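Local coordinates for protein Phikz039 (Pseudomonas phage phikz, PDB 3ZBQ) that is a phage-encoded member of the tubulin/FtsZ family, PhuZ, modelled here with guanosine-5'-diphosphate bound to its nucleotide-binding fold, at residues A[94-105]-A[125-134]; A[7-17]-A[23-34]. All coordinates share one frame; numbering follows the deposited sequence.

Interactions 1 and 2 are two parallel strand pairs of one sheet, lying in series along the chain with their centres about 10 Å apart. They meet where strands 7-12 and 97-103 run as neighbours: Ile99 O lies 2.7 Å from Tyr10 N, a probable backbone hydrogen bond, and the hydroxyls of Thr97 and Thr7 are also probably bonded, OG1 to OG1 at 2.7 Å. Both pairs end at guanosine-5'-diphosphate. Interaction 2 brings the backbone amides of Gly14 and Ala15 to its two phosphates, while interaction 1 adds the Ser103 hydroxyl to the alpha-phosphate and sets Ile132 against the base and Ser134 against the ribose.

Interaction 1 (A[94-105]-A[125-134]); sequences AGDTNIVVYSMG and EVVVSVVIGS. With GDP (guanosine-5'-diphosphate), chain B.
Val100 O accepts from Val130 N, and Val100 N donates to Val128 O, in the ladder of backbone hydrogen bonds that pairs strands 97-103 and 127-133 in parallel. The ladder includes Val128 N to Asn98 O, weakens at Ile132 N to Tyr102 O, and has a short bond from Met104 N to Ile132 O (2.7 Å).

Side-chain polar contacts join the two segments near Asn98 and at Tyr102. The Asn98 amide is held by three bonds: ND2 donates to Val126 O at 3.0 Å, the acceptor lying in the amide plane, and also to Gly95 O, while OD1 receives Gly95 N. A water accepts from Val126 N and lies within bonding distance of Asp96 O and Glu125 OE1; the latter is salt-bridged to Lys4. Tyr102 OH and Ser129 OG share a hydrogen bond of 2.9 Å, the serine oxygen sitting at the ring edge.

Apolar contacts are made on both sides of the sheet. A chi1 of 51°, with CG between backbone N and carbonyl carbon, lays the Tyr102 ring beside Val131, whose CG1 sits over one face in a CH-pi contact, 3.7 Å from the ring centroid. CG2 of the same valine meets Met104 SD at 3.8 Å. On the other side, Ile99 CG2 lies beside Val130 CG2, 4.0 Å away.

At the ligand end, Ser103 OG donates to GDP O2A (2.8 Å), Ile132 CD1 packs against the guanine at C2, and a second water joins Gly105 N, Ile132 O and Ser134 OG. With helix 109-122 between them, the strands form a beta-alpha-beta unit of the Rossmann-like nucleotide-binding domain of tubulin/FtsZ proteins, their C-terminal ends lining the nucleotide pocket.

Interaction 2 (A[7-17]-A[23-34]); sequences TRIYFCGGAGF and FHGYHEDVCYID. With GDP (guanosine-5'-diphosphate), chain B.
This buried contact pairs parallel strands 7-12 and 30-34, the two strands of a beta-alpha-beta unit whose helix 13-23 lies beside the nucleotide. Five backbone bonds join them, from Ile9 N to Asp29 O through to Gly13 N to Ile33 O.

Beyond the ladder, the imidazole of His27 donates NE2-H to Thr7 O at 2.6 Å, nearly straight at 166° and with the carbonyl oxygen in the ring plane. CG of this histidine stands opposite the backbone N (chi1 -166°), which carries the ring to Thr7 O. Ile9 CD1 touches both this ring and Phe23, reaching Phe23 CE2 at 3.7 Å.

An aromatic cluster of Phe11, Phe17 and Tyr32 lies on the same side of the sheet. Tyr32 turns its edge to the face of Phe17, centroids 5.0 Å apart and planes at 70°; the opposite face of Phe17 carries Asp34 OD2, which is bonded to Asn39. Phe11 and Tyr32 lie side by side, slid so far that their rings barely overlap, and Phe11 CE2 meets Val30 CB at 3.7 Å. On the other side, Cys31 SG lies 3.4 Å from Tyr10 CD2, oblique to the ring, in a sulfur-aromatic contact.

The glycine-containing segment after strand 7-12 presents Gly14 N to GDP O1B (2.8 Å) and Ala15 N to GDP O2A (2.9 Å). Strand 7-12 continues the sheet into strand 97-103; helix 175-192 packs on Phe23 and His27, while helix 109-122 packs on Tyr10, Cys12 and Ile33.

Interaction 1 (A[94-105]-A[125-134])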
loop_
_atom_site.group_PDB
_atom_site.type_symbol
_atom_site.label_atom_id
_atom_site.label_comp_id
_atom_site.label_asym_id
_atom_site.label_seq_id
_atom_site.Cartn_x
_atom_site.Cartn_y
_atom_site.Cartn_z
ATOM N N ALA A 94 -13.150 -9.410 -5.797
ATOM C CA ALA A 94 -13.031 -8.866 -4.445
ATOM C C ALA A 94 -13.523 -9.833 -3.386
ATOM O O ALA A 94 -14.487 -10.571 -3.603
ATOM C CB ALA A 94 -13.808 -7.556 -4.330
ATOM N N GLY A 95 -12.868 -9.809 -2.227
ATOM C CA GLY A 95 -13.364 -10.526 -1.065
ATOM C C GLY A 95 -14.258 -9.640 -0.211
ATOM O O GLY A 95 -14.445 -8.456 -0.523
ATOM N N ASP A 96 -14.813 -10.195 0.867
ATOM C CA ASP A 96 -15.560 -9.384 1.827
ATOM C C ASP A 96 -14.674 -8.262 2.377
ATOM O O ASP A 96 -15.152 -7.164 2.658
ATOM C CB ASP A 96 -16.103 -10.244 2.979
ATOM C CG ASP A 96 -17.245 -11.155 2.551
ATOM O OD1 ASP A 96 -18.043 -10.756 1.671
ATOM O OD2 ASP A 96 -17.348 -12.269 3.112
ATOM N N THR A 97 -13.377 -8.550 2.498
ATOM C CA THR A 97 -12.363 -7.547 2.802
ATOM C C THR A 97 -11.237 -7.723 1.796
ATOM O O THR A 97 -11.094 -8.794 1.206
ATOM C CB THR A 97 -11.798 -7.709 4.223
ATOM O OG1 THR A 97 -11.351 -9.061 4.411
ATOM C CG2 THR A 97 -12.870 -7.375 5.261
ATOM N N ASN A 98 -10.454 -6.672 1.581
ATOM C CA ASN A 98 -9.419 -6.713 0.553
ATOM C C ASN A 98 -8.172 -6.000 1.021
ATOM O O ASN A 98 -8.249 -4.894 1.568
ATOM C CB ASN A 98 -9.930 -6.077 -0.738
ATOM C CG ASN A 98 -11.147 -6.784 -1.276
ATOM O OD1 ASN A 98 -11.016 -7.755 -2.025
ATOM N ND2 ASN A 98 -12.345 -6.352 -0.838
ATOM N N ILE A 99 -7.023 -6.630 0.807
ATOM C CA ILE A 99 -5.764 -6.050 1.224
ATOM C C ILE A 99 -4.895 -5.966 -0.019
ATOM O O ILE A 99 -4.755 -6.942 -0.736
ATOM C CB ILE A 99 -5.061 -6.901 2.307
ATOM C CG1 ILE A 99 -6.008 -7.144 3.490
ATOM C CG2 ILE A 99 -3.786 -6.211 2.788
ATOM C CD1 ILE A 99 -5.413 -7.971 4.614
ATOM N N VAL A 100 -4.377 -4.778 -0.293
ATOM C CA VAL A 100 -3.531 -4.552 -1.464
ATOM C C VAL A 100 -2.138 -4.107 -1.006
ATOM O O VAL A 100 -2.009 -3.150 -0.232
ATOM C CB VAL A 100 -4.157 -3.477 -2.391
ATOM C CG1 VAL A 100 -3.410 -3.402 -3.729
ATOM C CG2 VAL A 100 -5.624 -3.773 -2.645
ATOM N N VAL A 101 -1.094 -4.768 -1.519
ATOM C CA VAL A 101 0.269 -4.605 -1.001
ATOM C C VAL A 101 1.226 -4.194 -2.103
ATOM O O VAL A 101 1.283 -4.860 -3.142
ATOM C CB VAL A 101 0.790 -5.922 -0.381
ATOM C CG1 VAL A 101 2.118 -5.712 0.316
ATOM C CG2 VAL A 101 -0.247 -6.486 0.602
ATOM N N TYR A 102 1.975 -3.107 -1.879
ATOM C CA TYR A 102 2.866 -2.550 -2.921
ATOM C C TYR A 102 3.785 -1.457 -2.387
ATOM O O TYR A 102 3.510 -0.837 -1.357
ATOM C CB TYR A 102 2.030 -1.968 -4.076
ATOM C CG TYR A 102 0.946 -1.007 -3.611
ATOM C CD1 TYR A 102 -0.276 -1.483 -3.151
ATOM C CD2 TYR A 102 1.145 0.374 -3.636
ATOM C CE1 TYR A 102 -1.267 -0.624 -2.721
ATOM C CE2 TYR A 102 0.149 1.250 -3.211
ATOM C CZ TYR A 102 -1.052 0.741 -2.755
ATOM O OH TYR A 102 -2.062 1.584 -2.318
ATOM N N SER A 103 4.885 -1.209 -3.096
ATOM C CA SER A 103 5.769 -0.114 -2.736
ATOM C C SER A 103 5.254 1.186 -3.343
ATOM O O SER A 103 4.535 1.173 -4.342
ATOM C CB SER A 103 7.175 -0.386 -3.260
ATOM O OG SER A 103 7.157 -0.488 -4.670
ATOM N N MET A 104 5.646 2.310 -2.754
ATOM C CA MET A 104 5.310 3.617 -3.302
ATOM C C MET A 104 6.385 4.162 -4.250
ATOM O O MET A 104 6.102 5.022 -5.089
ATOM C CB MET A 104 5.103 4.609 -2.161
ATOM C CG MET A 104 3.918 4.257 -1.294
ATOM S SD MET A 104 3.900 5.173 0.269
ATOM C CE MET A 104 3.616 6.841 -0.311
ATOM N N GLY A 105 7.609 3.686 -4.098
ATOM C CA GLY A 105 8.726 4.262 -4.842
ATOM C C GLY A 105 9.030 3.589 -6.163
ATOM O O GLY A 105 9.891 4.046 -6.926
ATOM N N GLU A 125 -16.441 -1.950 -2.305
ATOM C CA GLU A 125 -15.680 -2.897 -1.485
ATOM C C GLU A 125 -14.917 -2.219 -0.349
ATOM O O GLU A 125 -14.678 -1.002 -0.369
ATOM C CB GLU A 125 -14.696 -3.706 -2.345
ATOM C CG GLU A 125 -15.306 -4.341 -3.585
ATOM C CD GLU A 125 -16.267 -5.480 -3.281
ATOM O OE1 GLU A 125 -16.289 -5.982 -2.138
ATOM O OE2 GLU A 125 -16.988 -5.896 -4.212
ATOM N N VAL A 126 -14.539 -3.032 0.632
ATOM C CA VAL A 126 -13.750 -2.617 1.781
ATOM C C VAL A 126 -12.297 -2.989 1.500
ATOM O O VAL A 126 -11.970 -4.161 1.240
ATOM C CB VAL A 126 -14.208 -3.357 3.039
ATOM C CG1 VAL A 126 -13.247 -3.113 4.199
ATOM C CG2 VAL A 126 -15.630 -2.927 3.401
ATOM N N VAL A 127 -11.430 -1.987 1.549
ATOM C CA VAL A 127 -10.049 -2.152 1.101
ATOM C C VAL A 127 -9.074 -1.502 2.077
ATOM O O VAL A 127 -9.315 -0.395 2.573
ATOM C CB VAL A 127 -9.831 -1.498 -0.289
ATOM C CG1 VAL A 127 -8.415 -1.829 -0.840
ATOM C CG2 VAL A 127 -10.897 -1.939 -1.289
ATOM N N VAL A 128 -7.963 -2.186 2.341
ATOM C CA VAL A 128 -6.849 -1.589 3.074
ATOM C C VAL A 128 -5.580 -1.782 2.250
ATOM O O VAL A 128 -5.394 -2.834 1.646
ATOM C CB VAL A 128 -6.667 -2.257 4.453
ATOM C CG1 VAL A 128 -5.359 -1.819 5.095
ATOM C CG2 VAL A 128 -7.854 -1.919 5.356
ATOM N N SER A 129 -4.725 -0.769 2.207
ATOM C CA SER A 129 -3.435 -0.897 1.530
ATOM C C SER A 129 -2.309 -1.000 2.537
ATOM O O SER A 129 -2.281 -0.262 3.535
ATOM C CB SER A 129 -3.168 0.301 0.614
ATOM O OG SER A 129 -3.925 0.201 -0.579
ATOM N N VAL A 130 -1.364 -1.893 2.259
ATOM C CA VAL A 130 -0.131 -1.965 3.034
ATOM C C VAL A 130 0.996 -1.535 2.090
ATOM O O VAL A 130 1.230 -2.171 1.061
ATOM C CB VAL A 130 0.098 -3.381 3.627
ATOM C CG1 VAL A 130 1.373 -3.407 4.449
ATOM C CG2 VAL A 130 -1.098 -3.784 4.519
ATOM N N VAL A 131 1.630 -0.407 2.405
ATOM C CA VAL A 131 2.525 0.264 1.453
ATOM C C VAL A 131 3.888 0.615 2.040
ATOM O O VAL A 131 4.048 0.693 3.260
ATOM C CB VAL A 131 1.855 1.535 0.864
ATOM C CG1 VAL A 131 0.471 1.188 0.286
ATOM C CG2 VAL A 131 1.706 2.627 1.940
ATOM N N ILE A 132 4.871 0.824 1.155
ATOM C CA ILE A 132 6.258 1.102 1.549
ATOM C C ILE A 132 6.781 2.385 0.904
ATOM O O ILE A 132 6.854 2.486 -0.328
ATOM C CB ILE A 132 7.208 -0.063 1.158
ATOM C CG1 ILE A 132 6.703 -1.388 1.741
ATOM C CG2 ILE A 132 8.641 0.213 1.622
ATOM C CD1 ILE A 132 7.336 -2.627 1.117
ATOM N N GLY A 133 7.150 3.364 1.728
ATOM C CA GLY A 133 7.720 4.599 1.207
ATOM C C GLY A 133 9.228 4.481 1.047
ATOM O O GLY A 133 9.895 3.843 1.866
ATOM N N SER A 134 9.775 5.078 -0.010
ATOM C CA SER A 134 11.227 5.066 -0.203
ATOM C C SER A 134 11.688 6.327 -0.917
ATOM O O SER A 134 10.888 7.043 -1.531
ATOM C CB SER A 134 11.692 3.803 -0.946
ATOM O OG SER A 134 11.216 3.762 -2.287
HETATM P PB GDP B . 7.802 -2.166 -8.761
HETATM O O1B GDP B . 7.985 -3.597 -9.198
HETATM O O2B GDP B . 6.504 -2.009 -7.995
HETATM O O3B GDP B . 7.843 -1.213 -9.930
HETATM O O3A GDP B . 8.988 -1.706 -7.777
HETATM P PA GDP B . 9.586 -2.555 -6.550
HETATM O O1A GDP B . 10.233 -3.871 -6.908
HETATM O O2A GDP B . 8.528 -2.737 -5.482
HETATM O "O5'" GDP B . 10.721 -1.572 -6.009
HETATM C "C5'" GDP B . 10.428 -0.227 -5.651
HETATM C "C4'" GDP B . 11.045 0.068 -4.285
HETATM O "O4'" GDP B . 10.359 -0.684 -3.283
HETATM C "C3'" GDP B . 12.497 -0.351 -4.159
HETATM O "O3'" GDP B . 13.360 0.707 -4.607
HETATM C "C2'" GDP B . 12.639 -0.617 -2.680
HETATM O "O2'" GDP B . 12.839 0.619 -1.991
HETATM C "C1'" GDP B . 11.264 -1.078 -2.252
HETATM N N9 GDP B . 11.173 -2.550 -2.146
HETATM C C8 GDP B . 11.157 -3.459 -3.140
HETATM N N7 GDP B . 11.039 -4.715 -2.645
HETATM C C5 GDP B . 10.958 -4.618 -1.302
HETATM C C6 GDP B . 10.820 -5.547 -0.157
HETATM O O6 GDP B . 10.728 -6.789 -0.334
HETATM N N1 GDP B . 10.776 -5.006 1.074
HETATM C C2 GDP B . 10.865 -3.677 1.294
HETATM N N2 GDP B . 10.830 -3.194 2.561
HETATM N N3 GDP B . 10.992 -2.776 0.297
HETATM C C4 GDP B . 11.044 -3.186 -0.988
HETATM O O HOH W 1 -15.805 -5.614 0.370
HETATM O O HOH W 2 8.969 2.143 -2.155
#

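Interaction 2 (A[7-17]-A[23-34])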
loop_
_atom_site.group_PDB
_atom_site.type_symbol
_atom_site.label_atom_id
_atom_site.label_comp_id
_atom_site.label_asym_id
_atom_site.label_seq_id
_atom_site.Cartn_x
_atom_site.Cartn_y
_atom_site.Cartn_z
ATOM N N THR A 7 -11.243 -12.719 2.699
ATOM C CA THR A 7 -10.225 -11.708 2.474
ATOM C C THR A 7 -9.438 -12.057 1.215
ATOM O O THR A 7 -8.859 -13.143 1.134
ATOM C CB THR A 7 -9.234 -11.635 3.654
ATOM O OG1 THR A 7 -9.939 -11.336 4.871
ATOM C CG2 THR A 7 -8.182 -10.570 3.397
ATOM N N ARG A 8 -9.446 -11.156 0.234
ATOM C CA ARG A 8 -8.574 -11.286 -0.935
ATOM C C ARG A 8 -7.366 -10.389 -0.729
ATOM O O ARG A 8 -7.504 -9.203 -0.401
ATOM C CB ARG A 8 -9.305 -10.871 -2.227
ATOM C CG ARG A 8 -8.490 -11.059 -3.530
ATOM C CD ARG A 8 -8.457 -12.522 -3.984
ATOM N NE ARG A 8 -9.779 -12.991 -4.402
ATOM C CZ ARG A 8 -10.102 -14.270 -4.575
ATOM N NH1 ARG A 8 -9.202 -15.213 -4.361
ATOM N NH2 ARG A 8 -11.335 -14.605 -4.946
ATOM N N ILE A 9 -6.175 -10.936 -0.923
ATOM C CA ILE A 9 -4.983 -10.110 -0.843
ATOM C C ILE A 9 -4.374 -9.987 -2.232
ATOM O O ILE A 9 -4.163 -10.994 -2.908
ATOM C CB ILE A 9 -3.957 -10.694 0.133
ATOM C CG1 ILE A 9 -4.629 -11.003 1.487
ATOM C CG2 ILE A 9 -2.797 -9.734 0.288
ATOM C CD1 ILE A 9 -3.660 -11.526 2.572
ATOM N N TYR A 10 -4.136 -8.748 -2.658
ATOM C CA TYR A 10 -3.538 -8.464 -3.964
ATOM C C TYR A 10 -2.104 -7.995 -3.765
ATOM O O TYR A 10 -1.873 -6.887 -3.250
ATOM C CB TYR A 10 -4.324 -7.358 -4.688
ATOM C CG TYR A 10 -5.787 -7.667 -4.958
ATOM C CD1 TYR A 10 -6.754 -7.454 -3.986
ATOM C CD2 TYR A 10 -6.198 -8.131 -6.201
ATOM C CE1 TYR A 10 -8.098 -7.718 -4.239
ATOM C CE2 TYR A 10 -7.533 -8.401 -6.462
ATOM C CZ TYR A 10 -8.475 -8.191 -5.477
ATOM O OH TYR A 10 -9.800 -8.467 -5.741
ATOM N N PHE A 11 -1.143 -8.819 -4.189
ATOM C CA PHE A 11 0.270 -8.482 -4.087
ATOM C C PHE A 11 0.715 -7.916 -5.436
ATOM O O PHE A 11 0.654 -8.614 -6.445
ATOM C CB PHE A 11 1.101 -9.729 -3.753
ATOM C CG PHE A 11 0.897 -10.245 -2.346
ATOM C CD1 PHE A 11 1.340 -9.508 -1.250
ATOM C CD2 PHE A 11 0.266 -11.466 -2.123
ATOM C CE1 PHE A 11 1.152 -9.979 0.047
ATOM C CE2 PHE A 11 0.073 -11.945 -0.830
ATOM C CZ PHE A 11 0.511 -11.207 0.254
ATOM N N CYS A 12 1.145 -6.655 -5.449
ATOM C CA CYS A 12 1.402 -5.941 -6.696
ATOM C C CYS A 12 2.835 -5.439 -6.804
ATOM O O CYS A 12 3.374 -4.838 -5.863
ATOM C CB CYS A 12 0.444 -4.751 -6.856
ATOM S SG CYS A 12 -1.295 -5.141 -6.593
ATOM N N GLY A 13 3.435 -5.667 -7.965
ATOM C CA GLY A 13 4.798 -5.229 -8.225
ATOM C C GLY A 13 5.810 -6.042 -7.440
ATOM O O GLY A 13 5.435 -6.972 -6.734
ATOM N N GLY A 14 7.086 -5.682 -7.546
ATOM C CA GLY A 14 8.154 -6.437 -6.907
ATOM C C GLY A 14 8.025 -6.577 -5.400
ATOM O O GLY A 14 8.078 -7.687 -4.869
ATOM N N ALA A 15 7.843 -5.457 -4.709
ATOM C CA ALA A 15 7.756 -5.482 -3.260
ATOM C C ALA A 15 6.580 -6.358 -2.848
ATOM O O ALA A 15 6.674 -7.103 -1.882
ATOM C CB ALA A 15 7.602 -4.078 -2.692
ATOM N N GLY A 16 5.487 -6.269 -3.597
ATOM C CA GLY A 16 4.293 -7.056 -3.308
ATOM C C GLY A 16 4.583 -8.534 -3.476
ATOM O O GLY A 16 4.201 -9.341 -2.636
ATOM N N PHE A 17 5.279 -8.887 -4.557
ATOM C CA PHE A 17 5.673 -10.278 -4.792
ATOM C C PHE A 17 6.570 -10.834 -3.683
ATOM O O PHE A 17 6.414 -11.981 -3.262
ATOM C CB PHE A 17 6.388 -10.413 -6.148
ATOM C CG PHE A 17 5.448 -10.606 -7.319
ATOM C CD1 PHE A 17 4.348 -9.763 -7.501
ATOM C CD2 PHE A 17 5.675 -11.621 -8.239
ATOM C CE1 PHE A 17 3.486 -9.942 -8.592
ATOM C CE2 PHE A 17 4.830 -11.807 -9.320
ATOM C CZ PHE A 17 3.741 -10.964 -9.508
ATOM N N PHE A 23 4.887 -14.313 2.971
ATOM C CA PHE A 23 3.606 -14.463 3.665
ATOM C C PHE A 23 2.932 -15.782 3.300
ATOM O O PHE A 23 1.878 -16.129 3.840
ATOM C CB PHE A 23 2.685 -13.295 3.306
ATOM C CG PHE A 23 1.428 -13.228 4.134
ATOM C CD1 PHE A 23 1.495 -12.974 5.498
ATOM C CD2 PHE A 23 0.183 -13.409 3.547
ATOM C CE1 PHE A 23 0.338 -12.896 6.267
ATOM C CE2 PHE A 23 -0.980 -13.339 4.312
ATOM C CZ PHE A 23 -0.897 -13.083 5.668
ATOM N N HIS A 24 3.546 -16.525 2.386
ATOM C CA HIS A 24 2.901 -17.717 1.848
ATOM C C HIS A 24 2.545 -18.756 2.912
ATOM O O HIS A 24 3.376 -19.126 3.744
ATOM C CB HIS A 24 3.757 -18.376 0.776
ATOM C CG HIS A 24 3.176 -19.658 0.273
ATOM N ND1 HIS A 24 2.128 -19.698 -0.621
ATOM C CD2 HIS A 24 3.465 -20.945 0.579
ATOM C CE1 HIS A 24 1.811 -20.958 -0.864
ATOM N NE2 HIS A 24 2.606 -21.733 -0.149
ATOM N N GLY A 25 1.307 -19.234 2.870
ATOM C CA GLY A 25 0.848 -20.213 3.837
ATOM C C GLY A 25 0.047 -19.586 4.962
ATOM O O GLY A 25 -0.633 -20.285 5.710
ATOM N N TYR A 26 0.122 -18.263 5.082
ATOM C CA TYR A 26 -0.642 -17.556 6.106
ATOM C C TYR A 26 -2.052 -17.250 5.630
ATOM O O TYR A 26 -2.928 -16.896 6.424
ATOM C CB TYR A 26 0.069 -16.268 6.507
ATOM C CG TYR A 26 1.210 -16.485 7.464
ATOM C CD1 TYR A 26 2.426 -17.003 7.026
ATOM C CD2 TYR A 26 1.069 -16.187 8.814
ATOM C CE1 TYR A 26 3.468 -17.210 7.905
ATOM C CE2 TYR A 26 2.105 -16.388 9.700
ATOM C CZ TYR A 26 3.302 -16.900 9.239
ATOM O OH TYR A 26 4.340 -17.104 10.115
ATOM N N HIS A 27 -2.272 -17.394 4.328
ATOM C CA HIS A 27 -3.589 -17.127 3.751
ATOM C C HIS A 27 -3.673 -17.710 2.353
ATOM O O HIS A 27 -2.764 -17.533 1.546
ATOM C CB HIS A 27 -3.848 -15.621 3.691
ATOM C CG HIS A 27 -5.275 -15.262 3.421
ATOM N ND1 HIS A 27 -6.288 -15.531 4.318
ATOM C CD2 HIS A 27 -5.856 -14.649 2.363
ATOM C CE1 HIS A 27 -7.435 -15.102 3.819
ATOM N NE2 HIS A 27 -7.202 -14.565 2.635
ATOM N N GLU A 28 -4.770 -18.394 2.059
ATOM C CA GLU A 28 -4.904 -19.073 0.776
ATOM C C GLU A 28 -5.293 -18.126 -0.358
ATOM O O GLU A 28 -4.790 -18.239 -1.483
ATOM C CB GLU A 28 -5.918 -20.215 0.885
ATOM C CG GLU A 28 -5.444 -21.390 1.727
ATOM C CD GLU A 28 -6.537 -22.418 1.968
ATOM O OE1 GLU A 28 -7.666 -22.217 1.469
ATOM O OE2 GLU A 28 -6.267 -23.423 2.663
ATOM N N ASP A 29 -6.173 -17.177 -0.056
ATOM C CA ASP A 29 -6.802 -16.369 -1.101
ATOM C C ASP A 29 -5.977 -15.150 -1.464
ATOM O O ASP A 29 -6.383 -14.009 -1.236
ATOM C CB ASP A 29 -8.208 -15.954 -0.667
ATOM C CG ASP A 29 -9.105 -17.152 -0.411
ATOM O OD1 ASP A 29 -9.057 -18.099 -1.220
ATOM O OD2 ASP A 29 -9.838 -17.149 0.596
ATOM N N VAL A 30 -4.812 -15.402 -2.045
ATOM C CA VAL A 30 -3.918 -14.335 -2.438
ATOM C C VAL A 30 -3.700 -14.387 -3.947
ATOM O O VAL A 30 -3.867 -15.436 -4.588
ATOM C CB VAL A 30 -2.543 -14.452 -1.732
ATOM C CG1 VAL A 30 -2.695 -14.507 -0.219
ATOM C CG2 VAL A 30 -1.795 -15.676 -2.224
ATOM N N CYS A 31 -3.325 -13.250 -4.517
ATOM C CA CYS A 31 -3.040 -13.196 -5.938
ATOM C C CYS A 31 -1.969 -12.165 -6.209
ATOM O O CYS A 31 -1.683 -11.306 -5.356
ATOM C CB CYS A 31 -4.307 -12.926 -6.757
ATOM S SG CYS A 31 -5.084 -11.319 -6.471
ATOM N N TYR A 32 -1.369 -12.264 -7.393
ATOM C CA TYR A 32 -0.185 -11.490 -7.733
ATOM C C TYR A 32 -0.338 -10.836 -9.095
ATOM O O TYR A 32 -0.725 -11.490 -10.064
ATOM C CB TYR A 32 1.028 -12.403 -7.816
ATOM C CG TYR A 32 1.445 -13.070 -6.531
ATOM C CD1 TYR A 32 0.863 -14.268 -6.123
ATOM C CD2 TYR A 32 2.462 -12.533 -5.756
ATOM C CE1 TYR A 32 1.272 -14.899 -4.957
ATOM C CE2 TYR A 32 2.869 -13.153 -4.583
ATOM C CZ TYR A 32 2.273 -14.332 -4.197
ATOM O OH TYR A 32 2.688 -14.950 -3.044
ATOM N N ILE A 33 -0.025 -9.547 -9.168
ATOM C CA ILE A 33 -0.122 -8.802 -10.415
ATOM C C ILE A 33 1.145 -7.981 -10.609
ATOM O O ILE A 33 1.542 -7.216 -9.731
ATOM C CB ILE A 33 -1.345 -7.846 -10.436
ATOM C CG1 ILE A 33 -2.622 -8.555 -9.968
ATOM C CG2 ILE A 33 -1.550 -7.263 -11.831
ATOM C CD1 ILE A 33 -2.838 -8.477 -8.486
ATOM N N ASP A 34 1.783 -8.136 -11.762
ATOM C CA ASP A 34 3.025 -7.417 -12.032
ATOM C C ASP A 34 3.181 -7.197 -13.526
ATOM O O ASP A 34 2.349 -7.640 -14.327
ATOM C CB ASP A 34 4.218 -8.215 -11.504
ATOM C CG ASP A 34 5.438 -7.350 -11.221
ATOM O OD1 ASP A 34 5.475 -6.170 -11.654
ATOM O OD2 ASP A 34 6.365 -7.860 -10.554
HETATM P PB GDP B . 7.802 -2.166 -8.761
HETATM O O1B GDP B . 7.985 -3.597 -9.198
HETATM O O2B GDP B . 6.504 -2.009 -7.995
HETATM O O3B GDP B . 7.843 -1.213 -9.930
HETATM O O3A GDP B . 8.988 -1.706 -7.777
HETATM P PA GDP B . 9.586 -2.555 -6.550
HETATM O O1A GDP B . 10.233 -3.871 -6.908
HETATM O O2A GDP B . 8.528 -2.737 -5.482
HETATM O "O5'" GDP B . 10.721 -1.572 -6.009
HETATM C "C5'" GDP B . 10.428 -0.227 -5.651
HETATM C "C4'" GDP B . 11.045 0.068 -4.285
HETATM O "O4'" GDP B . 10.359 -0.684 -3.283
HETATM C "C3'" GDP B . 12.497 -0.351 -4.159
HETATM O "O3'" GDP B . 13.360 0.707 -4.607
HETATM C "C2'" GDP B . 12.639 -0.617 -2.680
HETATM O "O2'" GDP B . 12.839 0.619 -1.991
HETATM C "C1'" GDP B . 11.264 -1.078 -2.252
HETATM N N9 GDP B . 11.173 -2.550 -2.146
HETATM C C8 GDP B . 11.157 -3.459 -3.140
HETATM N N7 GDP B . 11.039 -4.715 -2.645
HETATM C C5 GDP B . 10.958 -4.618 -1.302
HETATM C C6 GDP B . 10.820 -5.547 -0.157
HETATM O O6 GDP B . 10.728 -6.789 -0.334
HETATM N N1 GDP B . 10.776 -5.006 1.074
HETATM C C2 GDP B . 10.865 -3.677 1.294
HETATM N N2 GDP B . 10.830 -3.194 2.561
HETATM N N3 GDP B . 10.992 -2.776 0.297
HETATM C C4 GDP B . 11.044 -3.186 -0.988
HETATM O O HOH W 3 -10.396 -15.468 2.726
HETATM O O HOH W 4 -6.708 -15.559 -5.188
#